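Local structure of MUTM (fpg) protein (Thermus thermophilus, 1EE8) at residues G19-Q24 with V87-T92; A66-T71 with L93-P98; G134-L139 with L182-A187; N161-E166 with G205-S210; S174-A179 with R253-C258. The protein belongs to the MutM (Fpg) family, combining a beta-rich N-terminal domain, a helical H2TH domain and a C-terminal zinc finger that holds a zinc ion. All blocks are in the same frame, centred on the assembly; numbering follows the deposited sequence.

Overall arrangement
Contacts 1 and 2 belong to the N-terminal domain and share its large sheet: strands 82-88 and 92-96 are neighbours there, and L88 CD2 packs on L93 CG at 4.3 Å. Contacts 3 and 4 lie in the H2TH domain, their centres about 23 Å apart. Contact 5 ties that domain to the zinc finger and carries C258, one of the four zinc ligands. It touches contact 3 through a salt bridge, E186 OE2 to R177 NH1 at 2.8 Å, and contact 4 where D165 OD2 approaches H256 N. Contact 1 is remote from the zinc end, its centre about 44 Å from that of contact 5. The centres of contacts 2 and 4 are about 17 Å apart.

Contact 1: residues G19-Q24 with V87-T92; sequences GQTLRQ and VLEGRT
A classic beta bulge marks the meeting of strands 21-26 and 82-88 in the large sheet of the N-terminal domain: opposite V87 stand two residues, R23 and Q24. V87 O takes weak bonds from R23 N at 2.8 Å and Q24 N at 3.3 Å, while V87 N donates to Q24 O. The extra residue shifts the register by one before the non-hydrogen-bonded pair L22 and L88. These buried leucines meet through CD1 and CD1, 3.6 Å apart, and V17 of helix 3-17 covers L88; branched apolar chains suit that side. On the other face, the side chains of Q24 and V87 lie side by side, pointing the same way.

Past the bridges, side chains join the backbone, where E89 N bonds T21 O weakly. E89 OE1 is gripped by two donors, T21 N at 3.2 Å and T21 OG1 at 3.1 Å, the hydroxyl arriving nearly along the C-O axis. The side chain of Q20, bent at chi2 (-98°), presents OE1 to G90 N at 2.8 Å, and a glycine leaves room for that oxygen. E89 CA lies over the centre of one face of the R23 guanidinium, 3.5 Å from its plane, although R23 NH2 stays 5.6 Å from E89 OE2. L88 N also bonds R91 O, closing the beta hairpin of strands 82-88 and 92-96 in the antiparallel sheet.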
# COMPACT_ATOMS: atom_id res chain seq x y z
N GLY A 19 15.76 7.56 11.28
CA GLY A 19 15.24 6.86 12.45
C GLY A 19 13.85 7.24 12.92
O GLY A 19 13.32 6.65 13.85
N GLN A 20 13.26 8.24 12.26
CA GLN A 20 11.92 8.70 12.62
C GLN A 20 10.83 7.85 11.96
O GLN A 20 11.00 7.34 10.85
CB GLN A 20 11.73 10.15 12.17
CG GLN A 20 12.59 11.16 12.91
CD GLN A 20 11.83 11.85 14.02
OE1 GLN A 20 10.90 12.62 13.77
NE2 GLN A 20 12.23 11.58 15.26
N THR A 21 9.70 7.71 12.65
CA THR A 21 8.60 6.95 12.11
C THR A 21 7.77 7.81 11.15
O THR A 21 7.28 8.88 11.52
CB THR A 21 7.66 6.43 13.22
OG1 THR A 21 8.36 5.47 14.03
CG2 THR A 21 6.43 5.78 12.61
N LEU A 22 7.64 7.36 9.91
CA LEU A 22 6.82 8.08 8.95
C LEU A 22 5.40 7.60 9.24
O LEU A 22 4.99 6.53 8.78
CB LEU A 22 7.22 7.74 7.51
CG LEU A 22 6.27 8.23 6.42
CD1 LEU A 22 6.21 9.76 6.41
CD2 LEU A 22 6.74 7.71 5.06
N ARG A 23 4.66 8.37 10.04
CA ARG A 23 3.30 8.01 10.43
C ARG A 23 2.31 8.05 9.27
O ARG A 23 1.45 7.18 9.14
CB ARG A 23 2.81 8.92 11.55
CG ARG A 23 3.61 8.79 12.84
CD ARG A 23 3.11 9.78 13.89
NE ARG A 23 3.68 9.52 15.21
CZ ARG A 23 3.57 10.34 16.25
NH1 ARG A 23 2.91 11.49 16.14
NH2 ARG A 23 4.12 10.01 17.41
N GLN A 24 2.42 9.07 8.43
CA GLN A 24 1.51 9.17 7.31
C GLN A 24 1.98 10.10 6.21
O GLN A 24 2.81 10.97 6.43
CB GLN A 24 0.12 9.61 7.80
CG GLN A 24 0.12 10.44 9.09
CD GLN A 24 -1.29 10.85 9.54
OE1 GLN A 24 -1.46 11.49 10.58
NE2 GLN A 24 -2.30 10.48 8.76
N VAL A 87 4.14 13.16 7.54
CA VAL A 87 4.01 13.37 8.97
C VAL A 87 4.87 12.38 9.74
O VAL A 87 4.58 11.19 9.78
CB VAL A 87 2.54 13.20 9.39
CG1 VAL A 87 2.38 13.42 10.88
CG2 VAL A 87 1.67 14.18 8.60
N LEU A 88 5.94 12.89 10.34
CA LEU A 88 6.86 12.08 11.14
C LEU A 88 6.50 12.22 12.61
O LEU A 88 5.74 13.11 12.99
CB LEU A 88 8.30 12.53 10.93
CG LEU A 88 9.01 12.12 9.64
CD1 LEU A 88 8.06 12.08 8.46
CD2 LEU A 88 10.15 13.09 9.39
N GLU A 89 7.05 11.35 13.44
CA GLU A 89 6.73 11.42 14.85
C GLU A 89 7.26 12.73 15.45
O GLU A 89 6.58 13.36 16.26
CB GLU A 89 7.29 10.20 15.61
CG GLU A 89 8.80 10.17 15.79
CD GLU A 89 9.29 8.89 16.46
OE1 GLU A 89 9.28 7.83 15.80
OE2 GLU A 89 9.66 8.94 17.66
N GLY A 90 8.45 13.14 15.02
CA GLY A 90 9.03 14.36 15.56
C GLY A 90 8.72 15.65 14.82
O GLY A 90 8.87 16.73 15.38
N ARG A 91 8.30 15.53 13.56
CA ARG A 91 7.98 16.71 12.77
C ARG A 91 7.30 16.35 11.46
O ARG A 91 7.00 15.19 11.21
CB ARG A 91 9.25 17.51 12.46
CG ARG A 91 10.30 16.71 11.72
CD ARG A 91 11.13 17.61 10.83
NE ARG A 91 11.69 18.77 11.52
CZ ARG A 91 12.64 18.70 12.45
NH1 ARG A 91 13.14 17.53 12.82
NH2 ARG A 91 13.11 19.82 13.00
N THR A 92 7.08 17.36 10.63
CA THR A 92 6.41 17.16 9.35
C THR A 92 7.18 17.80 8.20
O THR A 92 7.71 18.91 8.34
CB THR A 92 4.98 17.73 9.41
OG1 THR A 92 4.21 16.95 10.33
CG2 THR A 92 4.30 17.68 8.04

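Contact 2: residues A66-T71 with L93-P98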
# COMPACT_ATOMS: atom_id res chain seq x y z
N ALA A 66 10.64 9.99 -4.57
CA ALA A 66 10.15 11.33 -4.85
C ALA A 66 10.87 11.94 -6.03
O ALA A 66 12.10 11.91 -6.11
CB ALA A 66 10.31 12.22 -3.61
N HIS A 67 10.09 12.49 -6.95
CA HIS A 67 10.61 13.17 -8.12
C HIS A 67 10.11 14.59 -7.96
O HIS A 67 8.91 14.83 -7.95
CB HIS A 67 10.06 12.55 -9.41
CG HIS A 67 10.24 13.41 -10.62
ND1 HIS A 67 11.48 13.86 -11.02
CD2 HIS A 67 9.35 13.94 -11.48
CE1 HIS A 67 11.34 14.63 -12.08
NE2 HIS A 67 10.05 14.70 -12.38
N LEU A 68 11.04 15.53 -7.81
CA LEU A 68 10.68 16.93 -7.60
C LEU A 68 10.09 17.65 -8.80
O LEU A 68 9.17 18.46 -8.66
CB LEU A 68 11.91 17.70 -7.09
CG LEU A 68 12.54 17.10 -5.83
CD1 LEU A 68 13.59 18.05 -5.27
CD2 LEU A 68 11.47 16.84 -4.78
N GLY A 69 10.61 17.37 -9.98
CA GLY A 69 10.10 18.04 -11.16
C GLY A 69 10.70 19.43 -11.26
O GLY A 69 11.75 19.69 -10.69
N MET A 70 10.00 20.33 -11.94
CA MET A 70 10.49 21.69 -12.12
C MET A 70 10.44 22.61 -10.91
O MET A 70 11.32 23.45 -10.73
CB MET A 70 9.72 22.35 -13.28
CG MET A 70 10.11 23.79 -13.54
SD MET A 70 9.11 24.53 -14.85
CE MET A 70 10.19 24.26 -16.29
N THR A 71 9.42 22.47 -10.07
CA THR A 71 9.29 23.34 -8.91
C THR A 71 9.05 22.60 -7.60
O THR A 71 8.69 23.20 -6.59
CB THR A 71 8.14 24.33 -9.11
OG1 THR A 71 6.92 23.60 -9.32
CG2 THR A 71 8.42 25.21 -10.33
N LEU A 93 7.24 17.11 7.07
CA LEU A 93 7.90 17.62 5.87
C LEU A 93 6.79 17.94 4.87
O LEU A 93 5.89 17.12 4.66
CB LEU A 93 8.82 16.55 5.26
CG LEU A 93 9.88 15.91 6.16
CD1 LEU A 93 10.72 14.95 5.35
CD2 LEU A 93 10.76 17.01 6.77
N TYR A 94 6.85 19.11 4.25
CA TYR A 94 5.82 19.49 3.28
C TYR A 94 6.35 19.49 1.86
O TYR A 94 7.41 20.05 1.59
CB TYR A 94 5.26 20.87 3.61
CG TYR A 94 4.77 20.99 5.04
CD1 TYR A 94 5.62 21.44 6.05
CD2 TYR A 94 3.47 20.62 5.39
CE1 TYR A 94 5.19 21.53 7.37
CE2 TYR A 94 3.03 20.70 6.71
CZ TYR A 94 3.90 21.16 7.70
OH TYR A 94 3.47 21.25 9.00
N PHE A 95 5.60 18.86 0.96
CA PHE A 95 5.99 18.79 -0.44
C PHE A 95 5.37 19.98 -1.18
O PHE A 95 4.19 19.98 -1.54
CB PHE A 95 5.52 17.45 -1.05
CG PHE A 95 5.99 17.22 -2.46
CD1 PHE A 95 5.08 17.23 -3.52
CD2 PHE A 95 7.33 17.01 -2.74
CE1 PHE A 95 5.51 17.03 -4.84
CE2 PHE A 95 7.77 16.81 -4.05
CZ PHE A 95 6.86 16.82 -5.11
N HIS A 96 6.19 21.00 -1.36
CA HIS A 96 5.83 22.23 -2.03
C HIS A 96 5.99 21.99 -3.53
O HIS A 96 7.05 21.54 -3.97
CB HIS A 96 6.80 23.33 -1.58
CG HIS A 96 6.70 24.60 -2.36
ND1 HIS A 96 5.60 25.43 -2.31
CD2 HIS A 96 7.57 25.18 -3.22
CE1 HIS A 96 5.80 26.47 -3.10
NE2 HIS A 96 6.98 26.34 -3.67
N ASP A 97 4.96 22.28 -4.32
CA ASP A 97 5.09 22.07 -5.76
C ASP A 97 4.11 22.91 -6.57
O ASP A 97 3.04 22.44 -6.97
CB ASP A 97 4.89 20.58 -6.10
CG ASP A 97 5.26 20.26 -7.54
OD1 ASP A 97 4.95 19.14 -8.00
OD2 ASP A 97 5.86 21.12 -8.22
N PRO A 98 4.48 24.16 -6.84
CA PRO A 98 3.66 25.11 -7.61
C PRO A 98 3.16 24.56 -8.96
O PRO A 98 1.97 24.58 -9.22
CB PRO A 98 4.60 26.29 -7.80
CG PRO A 98 5.40 26.28 -6.54
CD PRO A 98 5.72 24.81 -6.37
O HOH W 1 7.28 20.37 -10.15
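T71 meets D97 and P98 in the tight part of this contact. T71 OG1 donates to D97 OD2 at 2.9 Å, in line with the C-O bond of the carboxylate. A chi1 of 59° places OG1 between the backbone N and the carbonyl carbon of T71, turned toward D97. The same hydroxyl accepts from R99 N. P98 CD packs on this hydroxyl end, 3.4 Å from T71 OG1. A water between the segments donates to L68 O at 3.1 Å and accepts from T71 N at 3.0 Å; it also lies suspiciously close to D97 OD2. The buried carboxylate is held at both oxygens, since D97 OD1 receives G102 N. A short, two-pronged acid fits a place where one oxygen meets a hydroxyl and the other a backbone amide.

Beside this lies an apolar patch. L68 CD2 touches F95 CE2 at 3.8 Å, coming to the ring edge in its plane. Strands 62-67 and 92-96 are not neighbours in the sheet, yet L68 and F95 both reach F74 of strand 73-75, as the folded-over sheet of the beta sandwich known in this family allows.

The looser, partly exposed contacts come from the two histidine residues. H67 O stays 4.0 Å from F95 CZ, near the ring edge. H96 CD2 comes only to 4.1 Å from T71 O, with P98 CD over one face of its ring, offset toward the rim; the polar end of H96 turns to another partner, ND1 bonding T79 OG1.

Contact 3: residues G134-L139 with L182-A187; sequences GFFRGL and LTEEEA
In the H2TH domain, F136 of helix 132-140 meets A187 and E184 at the start of helix 184-203. F136 CG is anti to the backbone N (chi1 -175°), and the ring reaches across so that CD1 lies 3.4 Å from A187 CB. Alanine suits the spot, since its single methyl lets the large ring come close to the helix backbone. E184 crosses the ring at about a right angle: its CG stands over one face, 4.1 Å from the ring centroid and 19° off the normal, a CH-pi contact. Its carboxylate stays near the ring too, OE1 at 3.3 Å from F136 CE2, while OE2 goes to a salt bridge with R188. F132, one turn earlier, meets F136 with nearly parallel planes.

The helix 184-203 opens with a capping box, T183 at the N-cap. T183 OG1 accepts from E186 N at 3.1 Å, and E186 OE2 accepts from T183 N at 3.0 Å, so the two side chains serve amides that the first turn leaves without helical acceptors. The same carboxylate oxygen carries a salt bridge to R177.

Deeper down, F135 brings its edge to A187 O, CE1 at 3.7 Å and in the ring plane. L139 CD1 makes looser contacts, 4.2 Å to A187 CB and 4.3 Å to L182 CD1, and L146 of helix 146-152 covers both leucines.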
# COMPACT_ATOMS: atom_id res chain seq x y z
N GLY A 134 34.00 4.97 -20.40
CA GLY A 134 32.59 4.81 -20.70
C GLY A 134 31.98 6.12 -21.18
O GLY A 134 31.26 6.16 -22.18
N PHE A 135 32.29 7.20 -20.47
CA PHE A 135 31.78 8.52 -20.82
C PHE A 135 32.19 8.88 -22.24
O PHE A 135 31.35 9.25 -23.06
CB PHE A 135 32.32 9.57 -19.83
CG PHE A 135 31.93 10.99 -20.18
CD1 PHE A 135 32.87 11.89 -20.65
CD2 PHE A 135 30.60 11.41 -20.04
CE1 PHE A 135 32.51 13.20 -20.99
CE2 PHE A 135 30.23 12.71 -20.38
CZ PHE A 135 31.19 13.61 -20.85
N PHE A 136 33.48 8.75 -22.53
CA PHE A 136 34.00 9.05 -23.85
C PHE A 136 33.31 8.17 -24.90
O PHE A 136 32.82 8.67 -25.92
CB PHE A 136 35.53 8.84 -23.88
CG PHE A 136 36.18 9.23 -25.18
CD1 PHE A 136 35.82 10.41 -25.83
CD2 PHE A 136 37.16 8.43 -25.75
CE1 PHE A 136 36.43 10.79 -27.02
CE2 PHE A 136 37.78 8.80 -26.94
CZ PHE A 136 37.42 9.97 -27.58
N ARG A 137 33.26 6.86 -24.65
CA ARG A 137 32.61 5.95 -25.59
C ARG A 137 31.16 6.37 -25.81
O ARG A 137 30.65 6.32 -26.93
CB ARG A 137 32.64 4.51 -25.06
CG ARG A 137 31.82 3.53 -25.90
CD ARG A 137 32.06 2.06 -25.54
NE ARG A 137 31.87 1.75 -24.13
CZ ARG A 137 32.82 1.88 -23.20
NH1 ARG A 137 34.03 2.30 -23.53
NH2 ARG A 137 32.56 1.57 -21.94
N GLY A 138 30.50 6.77 -24.73
CA GLY A 138 29.11 7.19 -24.81
C GLY A 138 28.93 8.39 -25.72
O GLY A 138 27.89 8.55 -26.35
N LEU A 139 29.95 9.24 -25.79
CA LEU A 139 29.89 10.42 -26.64
C LEU A 139 30.18 10.08 -28.09
O LEU A 139 29.55 10.61 -29.01
CB LEU A 139 30.88 11.47 -26.13
CG LEU A 139 30.68 11.91 -24.68
CD1 LEU A 139 31.82 12.82 -24.25
CD2 LEU A 139 29.34 12.63 -24.54
N LEU A 182 33.68 15.49 -30.78
CA LEU A 182 34.67 15.79 -29.75
C LEU A 182 35.92 14.92 -29.82
O LEU A 182 35.83 13.73 -30.10
CB LEU A 182 34.07 15.64 -28.35
CG LEU A 182 33.13 16.72 -27.81
CD1 LEU A 182 32.85 16.44 -26.34
CD2 LEU A 182 33.78 18.10 -27.97
N THR A 183 37.07 15.53 -29.57
CA THR A 183 38.33 14.79 -29.55
C THR A 183 38.41 14.25 -28.12
O THR A 183 37.62 14.64 -27.27
CB THR A 183 39.54 15.70 -29.81
OG1 THR A 183 39.68 16.63 -28.72
CG2 THR A 183 39.36 16.46 -31.11
N GLU A 184 39.36 13.36 -27.86
CA GLU A 184 39.47 12.81 -26.51
C GLU A 184 39.90 13.87 -25.51
O GLU A 184 39.54 13.81 -24.33
CB GLU A 184 40.47 11.64 -26.48
CG GLU A 184 40.49 10.93 -25.15
CD GLU A 184 41.24 9.61 -25.19
OE1 GLU A 184 41.03 8.84 -26.15
OE2 GLU A 184 42.02 9.34 -24.25
N GLU A 185 40.68 14.84 -25.97
CA GLU A 185 41.13 15.91 -25.09
C GLU A 185 39.93 16.80 -24.75
O GLU A 185 39.79 17.26 -23.62
CB GLU A 185 42.23 16.72 -25.79
CG GLU A 185 42.88 17.78 -24.93
CD GLU A 185 42.01 19.01 -24.77
OE1 GLU A 185 41.48 19.49 -25.79
OE2 GLU A 185 41.88 19.49 -23.63
N GLU A 186 39.07 17.02 -25.73
CA GLU A 186 37.88 17.83 -25.50
C GLU A 186 36.96 17.09 -24.54
O GLU A 186 36.39 17.69 -23.61
CB GLU A 186 37.18 18.12 -26.84
CG GLU A 186 37.90 19.20 -27.65
CD GLU A 186 37.25 19.48 -29.00
OE1 GLU A 186 37.35 20.64 -29.46
OE2 GLU A 186 36.67 18.55 -29.60
N ALA A 187 36.83 15.78 -24.73
CA ALA A 187 35.99 14.96 -23.86
C ALA A 187 36.52 14.95 -22.44
O ALA A 187 35.75 14.95 -21.49
CB ALA A 187 35.92 13.53 -24.40

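Contact 4: residues N161-E166 with G205-S210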
# COMPACT_ATOMS: atom_id res chain seq x y z
N ASN A 161 19.60 21.21 -17.38
CA ASN A 161 19.98 22.40 -18.11
C ASN A 161 21.05 23.26 -17.45
O ASN A 161 22.04 23.62 -18.09
CB ASN A 161 18.74 23.26 -18.38
CG ASN A 161 17.91 22.73 -19.52
OD1 ASN A 161 18.42 22.43 -20.61
ND2 ASN A 161 16.61 22.59 -19.29
N ILE A 162 20.84 23.60 -16.19
CA ILE A 162 21.79 24.45 -15.47
C ILE A 162 23.23 23.93 -15.47
O ILE A 162 24.14 24.61 -15.95
CB ILE A 162 21.35 24.65 -14.00
CG1 ILE A 162 20.04 25.44 -13.96
CG2 ILE A 162 22.44 25.38 -13.21
CD1 ILE A 162 19.53 25.73 -12.56
N TYR A 163 23.43 22.72 -14.97
CA TYR A 163 24.76 22.18 -14.89
C TYR A 163 25.35 21.72 -16.21
O TYR A 163 26.57 21.66 -16.36
CB TYR A 163 24.80 21.11 -13.81
CG TYR A 163 24.38 21.74 -12.50
CD1 TYR A 163 23.12 21.49 -11.95
CD2 TYR A 163 25.19 22.68 -11.87
CE1 TYR A 163 22.68 22.18 -10.82
CE2 TYR A 163 24.76 23.37 -10.74
CZ TYR A 163 23.50 23.11 -10.22
OH TYR A 163 23.06 23.80 -9.12
N ALA A 164 24.50 21.40 -17.18
CA ALA A 164 25.03 21.03 -18.49
C ALA A 164 25.61 22.33 -19.07
O ALA A 164 26.77 22.37 -19.50
CB ALA A 164 23.92 20.50 -19.40
N ASP A 165 24.80 23.39 -19.07
CA ASP A 165 25.25 24.68 -19.58
C ASP A 165 26.54 25.14 -18.88
O ASP A 165 27.51 25.53 -19.53
CB ASP A 165 24.16 25.75 -19.38
CG ASP A 165 23.00 25.62 -20.36
OD1 ASP A 165 22.94 24.62 -21.10
OD2 ASP A 165 22.14 26.53 -20.39
N GLU A 166 26.56 25.08 -17.55
CA GLU A 166 27.74 25.52 -16.81
C GLU A 166 28.97 24.64 -17.06
O GLU A 166 30.08 25.14 -17.13
CB GLU A 166 27.44 25.59 -15.31
CG GLU A 166 26.48 26.72 -14.92
CD GLU A 166 27.02 28.10 -15.25
OE1 GLU A 166 26.35 28.83 -16.01
OE2 GLU A 166 28.11 28.46 -14.75
N GLY A 205 25.28 24.30 -1.82
CA GLY A 205 23.87 24.03 -1.60
C GLY A 205 22.89 24.20 -2.75
O GLY A 205 21.73 24.56 -2.52
N GLY A 206 23.34 23.96 -3.97
CA GLY A 206 22.45 24.10 -5.11
C GLY A 206 22.29 25.52 -5.61
O GLY A 206 22.85 26.47 -5.05
N SER A 207 21.50 25.68 -6.68
CA SER A 207 21.29 26.99 -7.29
C SER A 207 19.88 27.55 -7.17
O SER A 207 18.90 26.91 -7.56
CB SER A 207 21.65 26.93 -8.78
OG SER A 207 23.02 26.62 -8.97
N THR A 208 19.78 28.75 -6.63
CA THR A 208 18.50 29.42 -6.51
C THR A 208 18.48 30.47 -7.61
O THR A 208 19.20 31.46 -7.55
CB THR A 208 18.33 30.09 -5.14
OG1 THR A 208 18.28 29.09 -4.12
CG2 THR A 208 17.04 30.91 -5.11
N LEU A 209 17.67 30.21 -8.63
CA LEU A 209 17.56 31.10 -9.78
C LEU A 209 16.82 32.40 -9.47
O LEU A 209 16.62 32.77 -8.31
CB LEU A 209 16.87 30.36 -10.93
CG LEU A 209 17.48 29.00 -11.30
CD1 LEU A 209 16.72 28.41 -12.48
CD2 LEU A 209 18.95 29.17 -11.63
N SER A 210 16.41 33.08 -10.54
CA SER A 210 15.70 34.35 -10.41
C SER A 210 14.29 34.11 -9.88
O SER A 210 13.81 34.84 -9.02
CB SER A 210 15.63 35.05 -11.77
OG SER A 210 15.04 36.32 -11.65
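Two buried hydroxyls of the H2TH domain, Y163 OH and S207 OG, are hydrogen-bonded at 2.8 Å. Each belongs to a wider polar chain: Y163 OH also bonds E5 OE1, and S207 OG bonds H228 NE2. E5 OE1 accepts from S207 N as well, so one carboxylate oxygen links the tyrosine tip to the backbone of the loop. A tyrosine is apt here because its long rigid side chain carries a hydroxyl from the helix to the loop, with a polar atom only at the end, while a small serine can offer a hydroxyl close to its backbone. The S207 torsion (chi1 -62°) places OG beside its own backbone N, on the side of Y163 OH.

Next to this polar pair is an apolar one. I162 and L209 reach toward each other tip to tip, CD1 to CD2 at 3.6 Å, with L209 CD1 at 3.9 Å from the same I162 CD1. I162 CG2 also lies over the centre of the ring of Y163, 3.8 Å above its plane, and covers that face, so the isoleucine serves both its neighbour in sequence and the loop across.

The loop takes its course from two glycines. G205, at positive phi (73°), is the C-prime residue of a Schellman motif that ends helix 184-203, with G206 N bonded to A201 O; G206 in turn adopts a backbone conformation that a side chain would strain. Helix 161-170 turns I162 and Y163 to this loop and N161 and A164 to helix 146-152, with V197, L198 and A201 of helix 184-203 packed against Y163.

Contact 5: residues S174-A179 with R253-C258. With ZN (zinc ion), chain C.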
# COMPACT_ATOMS: atom_id res chain seq x y z
N SER A 174 31.22 23.82 -27.40
CA SER A 174 29.93 24.18 -27.95
C SER A 174 28.86 23.18 -27.53
O SER A 174 29.04 21.97 -27.64
CB SER A 174 29.98 24.22 -29.47
OG SER A 174 28.68 24.36 -29.99
N PRO A 175 27.72 23.69 -27.04
CA PRO A 175 26.62 22.82 -26.61
C PRO A 175 25.95 22.18 -27.83
O PRO A 175 25.35 21.11 -27.73
CB PRO A 175 25.66 23.78 -25.91
CG PRO A 175 26.53 24.96 -25.55
CD PRO A 175 27.41 25.09 -26.73
N PHE A 176 26.09 22.84 -28.97
CA PHE A 176 25.44 22.40 -30.20
C PHE A 176 26.18 21.49 -31.17
O PHE A 176 25.57 20.94 -32.09
CB PHE A 176 24.92 23.64 -30.93
CG PHE A 176 24.34 24.67 -30.01
CD1 PHE A 176 25.08 25.79 -29.65
CD2 PHE A 176 23.08 24.49 -29.46
CE1 PHE A 176 24.57 26.72 -28.74
CE2 PHE A 176 22.56 25.41 -28.55
CZ PHE A 176 23.31 26.53 -28.19
N ARG A 177 27.49 21.32 -30.98
CA ARG A 177 28.25 20.47 -31.89
C ARG A 177 27.93 19.00 -31.65
O ARG A 177 27.55 18.61 -30.54
CB ARG A 177 29.75 20.71 -31.70
CG ARG A 177 30.27 20.32 -30.34
CD ARG A 177 31.73 20.70 -30.17
NE ARG A 177 32.64 19.83 -30.91
CZ ARG A 177 33.96 19.89 -30.83
NH1 ARG A 177 34.71 19.06 -31.54
NH2 ARG A 177 34.54 20.79 -30.04
N PRO A 178 28.07 18.16 -32.69
CA PRO A 178 27.79 16.73 -32.55
C PRO A 178 28.64 16.17 -31.42
O PRO A 178 29.82 16.49 -31.31
CB PRO A 178 28.19 16.17 -33.91
CG PRO A 178 27.85 17.30 -34.85
CD PRO A 178 28.39 18.50 -34.09
N ALA A 179 28.04 15.33 -30.58
CA ALA A 179 28.76 14.74 -29.46
C ALA A 179 30.00 13.96 -29.90
O ALA A 179 31.04 14.00 -29.23
CB ALA A 179 27.84 13.82 -28.67
N ARG A 253 13.50 24.79 -25.42
CA ARG A 253 14.69 24.34 -24.72
C ARG A 253 15.79 25.38 -24.84
O ARG A 253 16.43 25.50 -25.89
CB ARG A 253 15.17 23.01 -25.30
CG ARG A 253 15.98 22.16 -24.32
CD ARG A 253 15.14 21.81 -23.10
NE ARG A 253 15.82 20.88 -22.19
CZ ARG A 253 15.29 20.42 -21.06
NH1 ARG A 253 14.07 20.81 -20.69
NH2 ARG A 253 15.97 19.58 -20.29
N GLY A 254 16.01 26.13 -23.77
CA GLY A 254 17.03 27.15 -23.78
C GLY A 254 18.39 26.58 -23.41
O GLY A 254 18.48 25.62 -22.65
N THR A 255 19.44 27.19 -23.95
CA THR A 255 20.81 26.77 -23.68
C THR A 255 21.67 28.02 -23.67
O THR A 255 21.77 28.72 -24.68
CB THR A 255 21.32 25.80 -24.77
OG1 THR A 255 20.56 24.58 -24.73
CG2 THR A 255 22.80 25.48 -24.57
N HIS A 256 22.26 28.32 -22.52
CA HIS A 256 23.11 29.50 -22.37
C HIS A 256 24.56 29.17 -22.71
O HIS A 256 25.05 28.10 -22.35
CB HIS A 256 23.04 30.05 -20.95
CG HIS A 256 21.65 30.41 -20.50
ND1 HIS A 256 20.69 29.46 -20.25
CD2 HIS A 256 21.07 31.61 -20.26
CE1 HIS A 256 19.57 30.06 -19.87
NE2 HIS A 256 19.78 31.36 -19.87
N PHE A 257 25.24 30.09 -23.38
CA PHE A 257 26.62 29.87 -23.78
C PHE A 257 27.25 31.15 -24.33
O PHE A 257 26.54 32.08 -24.71
CB PHE A 257 26.67 28.81 -24.88
CG PHE A 257 26.10 29.29 -26.18
CD1 PHE A 257 26.94 29.65 -27.23
CD2 PHE A 257 24.72 29.43 -26.35
CE1 PHE A 257 26.42 30.15 -28.43
CE2 PHE A 257 24.19 29.92 -27.54
CZ PHE A 257 25.04 30.29 -28.58
N CYS A 258 28.58 31.18 -24.37
CA CYS A 258 29.30 32.31 -24.93
C CYS A 258 29.76 31.82 -26.30
O CYS A 258 30.53 30.86 -26.39
CB CYS A 258 30.53 32.68 -24.10
SG CYS A 258 31.59 33.93 -24.91
ZN ZN C . 33.34 34.57 -23.49
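F176 and F257 form a T-shaped pair: the edge of F176 points at the face of F257, with ring centroids 4.8 Å apart and planes at 80°. F176 CE1 leads, standing over the centre of the F257 ring, 3.4 Å above its plane. Phenylalanine suits both places, offering a C-H edge on one side and a pi face on the other.

P175 CB covers a face of F176 and touches T255 CG2 at 3.6 Å; its CG reaches F257 CB at 3.9 Å, the two side chains crossing at about a right angle. T255 and F176 meet tip to tip, CG2 to CZ at 3.8 Å, so the threonine gives its methyl to the aromatic pair while its OG1 bonds K147. An ST turn shapes the loop here, S174 OG accepting from F176 N at 3.2 Å.

At the strand end C258 SG binds the zinc ion at 2.3 Å, with C238, C241 and C261 completing the site. The contact joins the loop between helices 161-170 and 184-203 to strand 254-257, which pairs with strand 246-249, whose R248 makes a cation-pi contact with F176.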